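Local coordinates for sensor protein, Kinase (Polaromonas sp. JS666, PDB 3GRC) that probably takes part in two-component signalling as the phosphate-accepting receiver domain of a sensor histidine kinase, at residues P7-C12 with G29-D34; D57-D62 with V86-R91. All coordinates share one frame; numbering follows the deposited sequence.

Strand 8-12 runs from the N terminus into the sheet. The chain returns through helix 16-28, and interaction 1 closes this beta-alpha-beta unit by pairing 7-12 with 29-34. The chain then passes through helix 39-48 and strand 53-56 to the loop that opens interaction 2. Helix 65-73 and strand 82-86 follow before 86-91 comes back to 57-62. The two contacts are in series: neither nests in nor crosses the other. The centres of interaction 1 and interaction 2 are about 18 Å apart, on opposite sides of the chain's centre. They still meet where Cys-12 O probably accepts a hydrogen bond from Asp-57 N, and where Cys-12 SG packs on Leu-60 CD1.

Interaction 1: P7-C12 with G29-D34; sequences PRILIC and GGFDSD
Arg-8, Ile-9 and Leu-10 pair in parallel with Asp-32, Ser-33 and Asp-34. This is the first beta-alpha-beta crossover of the CheY-like receiver fold. Strand 32-36 is an outermost strand of the sheet in this chain, and strand 8-12 lies next to it. Helix 16-28 connects the two and ends in a Schellman motif, with Gly-30 as the C-prime residue at positive phi.

Four backbone hydrogen bonds form the ladder. Asp-32 N donates to Pro-7 O at 3.1 Å, and Ile-9 N to Asp-32 O at 2.8 Å. Further along, Asp-34 N donates to Ile-9 O and Ile-11 N to Asp-34 O.

The face bearing Ile-9 and Ser-33 turns to helix 16-28. Ile-9 and Ile-11 rest on Leu-26 of that helix. Phe-31 puts CD1 3.8 Å from Ile-9 CG1. Pro-7 O lies in the plane of the Phe-31 ring at its edge, 3.5 Å from CD1. CB of Pro-7 makes an apolar contact with the same ring carbon. Ser-33 OG is hydrogen-bonded to Asn-23, and the methyl CD1 of Ile-11 packs against that oxygen at 3.5 Å.

Arg-8, Asp-32 and Asp-34 share the other face. The chain of Arg-8 bends at chi3 (-77°), which sets NE beside CB of Asp-32, and the guanidinium reaches on to Asp-34. CB of Asp-32 lies over one face of the guanidinium and Asp-34 at its edge. The guanidinium and the Asp-34 carboxylate planes are 50° apart. Tyr-51 OH bonds to Asp-34 OD2, giving this carboxylate a second partner. NH1 of Arg-8 forms a salt bridge to Asp-34 OD1 at 2.6 Å, and within it a hydrogen bond to the syn side of OD2 at 3.1 Å.

Interaction 2: D57-D62 with V86-R91; sequences DLNLPD and VSANAR
Asn-59 and Asn-89 meet through their side-chain amides, where the loops after strands 53-56 and 82-86 come together, probably at the phosphorylation site. CG of Asn-89 is anti to its carbonyl carbon (chi1 -45°), which turns it to the side of Asn-59. ND2 of Asn-59 donates to OD1 of Asn-89 at 3.0 Å, in the plane of the accepting carbonyl. The side chains cross at about a right angle, and their amide planes are 86° apart. An alanine in place of Asn-89 would probably leave Asn-59 ND2 without this acceptor and its amide freer to turn.

Ser-87 is buried, next to this pair. Its OG is anti to the backbone N (chi1 -173°), which sets it against Leu-58, 3.1 Å from CB. The same hydroxyl stands 3.2 Å from OD1 of Asp-57. Leu-58 also sends CD2 to the backbone O of Asn-89, at 3.6 Å, just before helix 90-97 begins.

Asp-57 follows strand 53-56. Its OD1 accepts a hydrogen bond from Asn-59 N at 3.1 Å, an Asx turn. That donor sits above the carboxylate plane. Water 1 donates to the same OD1 at 2.8 Å and accepts from Ala-88 N at 3.0 Å, bridging the two loops.

By analogy with the family, Asp-57 is probably the phosphoacceptor, Ser-87 the conserved hydroxyl residue and Lys-110 the conserved lysine. Lys-110 NZ makes a long, weak ion pair with OD1. Asp-14 N gives OD2 a weak hydrogen bond, and the like-charged Glu-13 OE2 lies close to OD2. Water, the Asn-59 N-H and a nearby hydroxyl thus gather round OD1, consistent with a polar phosphorylation site.

Interaction 1: P7-C12 with G29-D34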
ATOM      1  N   PRO A   7      -9.661  -3.171  11.015  1.00 37.70           N
ATOM      2  CA  PRO A   7      -9.326  -2.291   9.881  1.00 34.44           C
ATOM      3  C   PRO A   7      -8.823  -3.155   8.716  1.00 30.64           C
ATOM      4  O   PRO A   7      -7.981  -4.019   8.917  1.00 28.33           O
ATOM      5  CB  PRO A   7      -8.217  -1.394  10.440  1.00 35.69           C
ATOM      6  CG  PRO A   7      -8.408  -1.457  11.921  1.00 36.05           C
ATOM      7  CD  PRO A   7      -8.806  -2.883  12.175  1.00 36.90           C
ATOM      8  N   ARG A   8      -9.320  -2.930   7.505  1.00 28.12           N
ATOM      9  CA  ARG A   8      -8.884  -3.758   6.382  1.00 26.19           C
ATOM     10  C   ARG A   8      -7.874  -3.091   5.448  1.00 23.89           C
ATOM     11  O   ARG A   8      -8.045  -1.942   5.040  1.00 25.70           O
ATOM     12  CB  ARG A   8     -10.104  -4.250   5.596  1.00 26.32           C
ATOM     13  CG  ARG A   8      -9.769  -5.252   4.485  1.00 31.70           C
ATOM     14  CD  ARG A   8     -11.026  -5.832   3.802  1.00 31.71           C
ATOM     15  NE  ARG A   8     -11.648  -6.838   4.651  1.00 36.27           N
ATOM     16  CZ  ARG A   8     -11.728  -8.131   4.370  1.00 34.87           C
ATOM     17  NH1 ARG A   8     -11.238  -8.616   3.246  1.00 34.79           N
ATOM     18  NH2 ARG A   8     -12.290  -8.945   5.240  1.00 38.78           N
ATOM     19  N   ILE A   9      -6.819  -3.825   5.109  1.00 21.98           N
ATOM     20  CA  ILE A   9      -5.762  -3.312   4.235  1.00 21.04           C
ATOM     21  C   ILE A   9      -5.802  -3.955   2.851  1.00 19.79           C
ATOM     22  O   ILE A   9      -6.011  -5.155   2.734  1.00 21.58           O
ATOM     23  CB  ILE A   9      -4.368  -3.605   4.827  1.00 21.09           C
ATOM     24  CG1 ILE A   9      -4.274  -3.070   6.256  1.00 21.01           C
ATOM     25  CG2 ILE A   9      -3.283  -3.007   3.942  1.00 20.69           C
ATOM     26  CD1 ILE A   9      -4.512  -1.597   6.379  1.00 21.80           C
ATOM     27  N   LEU A  10      -5.613  -3.166   1.800  1.00 18.59           N
ATOM     28  CA  LEU A  10      -5.578  -3.731   0.460  1.00 16.72           C
ATOM     29  C   LEU A  10      -4.111  -3.886   0.047  1.00 16.98           C
ATOM     30  O   LEU A  10      -3.391  -2.902  -0.109  1.00 18.51           O
ATOM     31  CB  LEU A  10      -6.303  -2.836  -0.545  1.00 17.81           C
ATOM     32  CG  LEU A  10      -6.202  -3.270  -2.014  1.00 19.09           C
ATOM     33  CD1 LEU A  10      -6.908  -4.602  -2.246  1.00 18.49           C
ATOM     34  CD2 LEU A  10      -6.831  -2.195  -2.890  1.00 22.56           C
ATOM     35  N   ILE A  11      -3.682  -5.131  -0.103  1.00 14.98           N
ATOM     36  CA  ILE A  11      -2.320  -5.461  -0.492  1.00 16.26           C
ATOM     37  C   ILE A  11      -2.186  -5.599  -2.006  1.00 16.73           C
ATOM     38  O   ILE A  11      -2.776  -6.498  -2.601  1.00 19.09           O
ATOM     39  CB  ILE A  11      -1.883  -6.812   0.115  1.00 14.85           C
ATOM     40  CG1 ILE A  11      -2.024  -6.777   1.630  1.00 14.02           C
ATOM     41  CG2 ILE A  11      -0.460  -7.143  -0.319  1.00 13.00           C
ATOM     42  CD1 ILE A  11      -1.805  -8.124   2.270  1.00 12.37           C
ATOM     43  N   CYS A  12      -1.411  -4.721  -2.626  1.00 18.12           N
ATOM     44  CA  CYS A  12      -1.189  -4.793  -4.062  1.00 18.71           C
ATOM     45  C   CYS A  12       0.263  -5.203  -4.212  1.00 20.31           C
ATOM     46  O   CYS A  12       1.180  -4.386  -4.020  1.00 19.92           O
ATOM     47  CB  CYS A  12      -1.432  -3.436  -4.719  1.00 21.54           C
ATOM     48  SG  CYS A  12      -1.122  -3.357  -6.493  1.00 25.21           S
ATOM     49  N   GLY A  29      -0.724  -8.281  13.198  1.00 27.15           N
ATOM     50  CA  GLY A  29      -0.823  -6.918  13.681  1.00 24.56           C
ATOM     51  C   GLY A  29      -2.233  -6.381  13.876  1.00 24.74           C
ATOM     52  O   GLY A  29      -2.405  -5.186  14.117  1.00 26.63           O
ATOM     53  N   GLY A  30      -3.238  -7.247  13.749  1.00 23.02           N
ATOM     54  CA  GLY A  30      -4.613  -6.829  13.952  1.00 21.45           C
ATOM     55  C   GLY A  30      -5.363  -6.351  12.729  1.00 22.67           C
ATOM     56  O   GLY A  30      -6.456  -5.800  12.845  1.00 24.76           O
ATOM     57  N   PHE A  31      -4.801  -6.573  11.550  1.00 22.29           N
ATOM     58  CA  PHE A  31      -5.436  -6.128  10.316  1.00 22.27           C
ATOM     59  C   PHE A  31      -5.992  -7.238   9.425  1.00 22.47           C
ATOM     60  O   PHE A  31      -5.354  -8.274   9.262  1.00 23.83           O
ATOM     61  CB  PHE A  31      -4.430  -5.343   9.467  1.00 22.44           C
ATOM     62  CG  PHE A  31      -3.989  -4.042  10.067  1.00 25.74           C
ATOM     63  CD1 PHE A  31      -4.815  -2.924  10.016  1.00 26.40           C
ATOM     64  CD2 PHE A  31      -2.709  -3.905  10.599  1.00 26.16           C
ATOM     65  CE1 PHE A  31      -4.364  -1.686  10.474  1.00 26.11           C
ATOM     66  CE2 PHE A  31      -2.257  -2.668  11.057  1.00 27.17           C
ATOM     67  CZ  PHE A  31      -3.088  -1.559  10.991  1.00 26.51           C
ATOM     68  N   ASP A  32      -7.173  -7.007   8.845  1.00 21.95           N
ATOM     69  CA  ASP A  32      -7.754  -7.940   7.879  1.00 22.92           C
ATOM     70  C   ASP A  32      -7.157  -7.387   6.589  1.00 21.83           C
ATOM     71  O   ASP A  32      -6.760  -6.212   6.536  1.00 21.03           O
ATOM     72  CB  ASP A  32      -9.286  -7.825   7.762  1.00 24.26           C
ATOM     73  CG  ASP A  32     -10.036  -8.521   8.896  1.00 27.58           C
ATOM     74  OD1 ASP A  32      -9.573  -9.562   9.392  1.00 27.33           O
ATOM     75  OD2 ASP A  32     -11.118  -8.029   9.274  1.00 31.31           O
ATOM     76  N   SER A  33      -7.087  -8.204   5.551  1.00 20.41           N
ATOM     77  CA  SER A  33      -6.540  -7.721   4.286  1.00 19.53           C
ATOM     78  C   SER A  33      -6.896  -8.569   3.075  1.00 19.27           C
ATOM     79  O   SER A  33      -7.202  -9.753   3.180  1.00 21.65           O
ATOM     80  CB  SER A  33      -5.017  -7.589   4.374  1.00 16.61           C
ATOM     81  OG  SER A  33      -4.388  -8.831   4.581  1.00 15.99           O
ATOM     82  N   ASP A  34      -6.837  -7.935   1.917  1.00 18.72           N
ATOM     83  CA  ASP A  34      -7.128  -8.582   0.666  1.00 16.95           C
ATOM     84  C   ASP A  34      -5.888  -8.495  -0.203  1.00 18.33           C
ATOM     85  O   ASP A  34      -5.216  -7.472  -0.242  1.00 18.72           O
ATOM     86  CB  ASP A  34      -8.287  -7.881  -0.050  1.00 17.86           C
ATOM     87  CG  ASP A  34      -9.636  -8.147   0.611  1.00 18.24           C
ATOM     88  OD1 ASP A  34      -9.828  -9.261   1.128  1.00 17.16           O
ATOM     89  OD2 ASP A  34     -10.502  -7.247   0.601  1.00 19.85           O
TER

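Interaction 2: D57-D62 with V86-R91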
ATOM      1  N   ASP A  57       3.402  -2.145  -4.055  1.00 21.13           N
ATOM      2  CA  ASP A  57       4.654  -2.643  -4.590  1.00 23.66           C
ATOM      3  C   ASP A  57       4.973  -1.712  -5.757  1.00 26.13           C
ATOM      4  O   ASP A  57       4.127  -1.478  -6.617  1.00 26.84           O
ATOM      5  CB  ASP A  57       4.452  -4.072  -5.098  1.00 23.67           C
ATOM      6  CG  ASP A  57       5.689  -4.644  -5.764  1.00 28.82           C
ATOM      7  OD1 ASP A  57       6.774  -4.015  -5.682  1.00 27.50           O
ATOM      8  OD2 ASP A  57       5.570  -5.747  -6.362  1.00 33.09           O
ATOM      9  N   LEU A  58       6.180  -1.173  -5.788  1.00 28.06           N
ATOM     10  CA  LEU A  58       6.563  -0.274  -6.859  1.00 32.24           C
ATOM     11  C   LEU A  58       6.751  -0.982  -8.200  1.00 35.40           C
ATOM     12  O   LEU A  58       6.474  -0.411  -9.252  1.00 34.98           O
ATOM     13  CB  LEU A  58       7.840   0.456  -6.476  1.00 32.03           C
ATOM     14  CG  LEU A  58       7.731   1.966  -6.272  1.00 36.21           C
ATOM     15  CD1 LEU A  58       6.544   2.308  -5.385  1.00 35.38           C
ATOM     16  CD2 LEU A  58       9.029   2.471  -5.667  1.00 35.16           C
ATOM     17  N   ASN A  59       7.195  -2.233  -8.158  1.00 38.73           N
ATOM     18  CA  ASN A  59       7.439  -3.001  -9.380  1.00 42.70           C
ATOM     19  C   ASN A  59       6.281  -3.890  -9.830  1.00 44.23           C
ATOM     20  O   ASN A  59       6.343  -5.110  -9.697  1.00 44.48           O
ATOM     21  CB  ASN A  59       8.689  -3.857  -9.195  1.00 44.61           C
ATOM     22  CG  ASN A  59       9.911  -3.027  -8.857  1.00 47.64           C
ATOM     23  OD1 ASN A  59      10.370  -2.219  -9.667  1.00 50.74           O
ATOM     24  ND2 ASN A  59      10.439  -3.210  -7.652  1.00 48.64           N
ATOM     25  N   LEU A  60       5.233  -3.282 -10.372  1.00 45.42           N
ATOM     26  CA  LEU A  60       4.074  -4.037 -10.842  1.00 47.12           C
ATOM     27  C   LEU A  60       4.155  -4.285 -12.350  1.00 49.45           C
ATOM     28  O   LEU A  60       4.778  -3.517 -13.082  1.00 48.23           O
ATOM     29  CB  LEU A  60       2.791  -3.280 -10.522  1.00 44.71           C
ATOM     30  CG  LEU A  60       2.612  -2.896  -9.059  1.00 43.39           C
ATOM     31  CD1 LEU A  60       1.430  -1.959  -8.927  1.00 40.73           C
ATOM     32  CD2 LEU A  60       2.432  -4.153  -8.218  1.00 41.18           C
ATOM     33  N   PRO A  61       3.506  -5.359 -12.832  1.00 52.66           N
ATOM     34  CA  PRO A  61       3.502  -5.712 -14.261  1.00 54.26           C
ATOM     35  C   PRO A  61       2.912  -4.627 -15.170  1.00 54.37           C
ATOM     36  O   PRO A  61       3.653  -3.958 -15.890  1.00 54.52           O
ATOM     37  CB  PRO A  61       2.696  -7.013 -14.295  1.00 54.47           C
ATOM     38  CG  PRO A  61       1.736  -6.847 -13.139  1.00 54.99           C
ATOM     39  CD  PRO A  61       2.625  -6.260 -12.062  1.00 53.85           C
ATOM     40  N   ASP A  62       1.590  -4.456 -15.128  1.00 55.03           N
ATOM     41  CA  ASP A  62       0.903  -3.450 -15.950  1.00 55.80           C
ATOM     42  C   ASP A  62       1.406  -2.017 -15.729  1.00 55.82           C
ATOM     43  O   ASP A  62       2.292  -1.546 -16.443  1.00 56.59           O
ATOM     44  CB  ASP A  62      -0.634  -3.515 -15.741  1.00 56.27           C
ATOM     45  CG  ASP A  62      -1.063  -3.505 -14.259  1.00 56.63           C
ATOM     46  OD1 ASP A  62      -0.231  -3.244 -13.359  1.00 56.99           O
ATOM     47  OD2 ASP A  62      -2.265  -3.757 -13.999  1.00 54.80           O
ATOM     48  N   VAL A  86       5.791  -0.650  -0.188  1.00 18.26           N
ATOM     49  CA  VAL A  86       6.610  -1.755   0.306  1.00 19.72           C
ATOM     50  C   VAL A  86       7.163  -2.320  -0.984  1.00 22.34           C
ATOM     51  O   VAL A  86       6.459  -3.004  -1.731  1.00 22.23           O
ATOM     52  CB  VAL A  86       5.773  -2.843   1.022  1.00 21.57           C
ATOM     53  CG1 VAL A  86       6.702  -3.937   1.556  1.00 20.01           C
ATOM     54  CG2 VAL A  86       4.954  -2.226   2.151  1.00 17.77           C
ATOM     55  N   SER A  87       8.426  -2.019  -1.252  1.00 23.04           N
ATOM     56  CA  SER A  87       9.028  -2.440  -2.494  1.00 26.35           C
ATOM     57  C   SER A  87      10.534  -2.521  -2.385  1.00 28.89           C
ATOM     58  O   SER A  87      11.143  -1.879  -1.527  1.00 30.54           O
ATOM     59  CB  SER A  87       8.616  -1.447  -3.594  1.00 23.58           C
ATOM     60  OG  SER A  87       9.037  -1.867  -4.864  1.00 25.01           O
ATOM     61  N   ALA A  88      11.123  -3.311  -3.277  1.00 31.44           N
ATOM     62  CA  ALA A  88      12.561  -3.528  -3.327  1.00 33.78           C
ATOM     63  C   ALA A  88      13.358  -2.256  -3.618  1.00 35.35           C
ATOM     64  O   ALA A  88      14.419  -2.014  -3.038  1.00 37.30           O
ATOM     65  CB  ALA A  88      12.871  -4.588  -4.376  1.00 33.78           C
ATOM     66  N   ASN A  89      12.851  -1.444  -4.528  1.00 34.75           N
ATOM     67  CA  ASN A  89      13.531  -0.210  -4.877  1.00 34.70           C
ATOM     68  C   ASN A  89      12.745   0.960  -4.271  1.00 33.55           C
ATOM     69  O   ASN A  89      12.514   1.977  -4.930  1.00 32.63           O
ATOM     70  CB  ASN A  89      13.600  -0.080  -6.402  1.00 36.56           C
ATOM     71  CG  ASN A  89      14.031  -1.378  -7.083  1.00 39.50           C
ATOM     72  OD1 ASN A  89      13.221  -2.282  -7.299  1.00 40.76           O
ATOM     73  ND2 ASN A  89      15.311  -1.478  -7.411  1.00 39.75           N
ATOM     74  N   ALA A  90      12.345   0.805  -3.008  1.00 32.08           N
ATOM     75  CA  ALA A  90      11.562   1.821  -2.314  1.00 32.69           C
ATOM     76  C   ALA A  90      12.291   3.133  -2.109  1.00 34.21           C
ATOM     77  O   ALA A  90      11.743   4.203  -2.370  1.00 33.47           O
ATOM     78  CB  ALA A  90      11.098   1.288  -0.980  1.00 30.93           C
ATOM     79  N   ARG A  91      13.529   3.046  -1.640  1.00 36.86           N
ATOM     80  CA  ARG A  91      14.342   4.221  -1.364  1.00 39.19           C
ATOM     81  C   ARG A  91      14.565   5.066  -2.619  1.00 40.08           C
ATOM     82  O   ARG A  91      14.286   6.268  -2.613  1.00 39.16           O
ATOM     83  CB  ARG A  91      15.671   3.780  -0.755  1.00 42.20           C
ATOM     84  CG  ARG A  91      16.568   4.895  -0.261  1.00 47.92           C
ATOM     85  CD  ARG A  91      17.817   4.305   0.389  1.00 51.82           C
ATOM     86  NE  ARG A  91      18.788   5.328   0.760  1.00 56.59           N
ATOM     87  CZ  ARG A  91      19.960   5.076   1.336  1.00 57.26           C
ATOM     88  NH1 ARG A  91      20.311   3.825   1.610  1.00 57.29           N
ATOM     89  NH2 ARG A  91      20.780   6.076   1.635  1.00 58.13           N
TER
HETATM   90  O   HOH W   1       9.232  -4.974  -4.818  1.00 27.12           O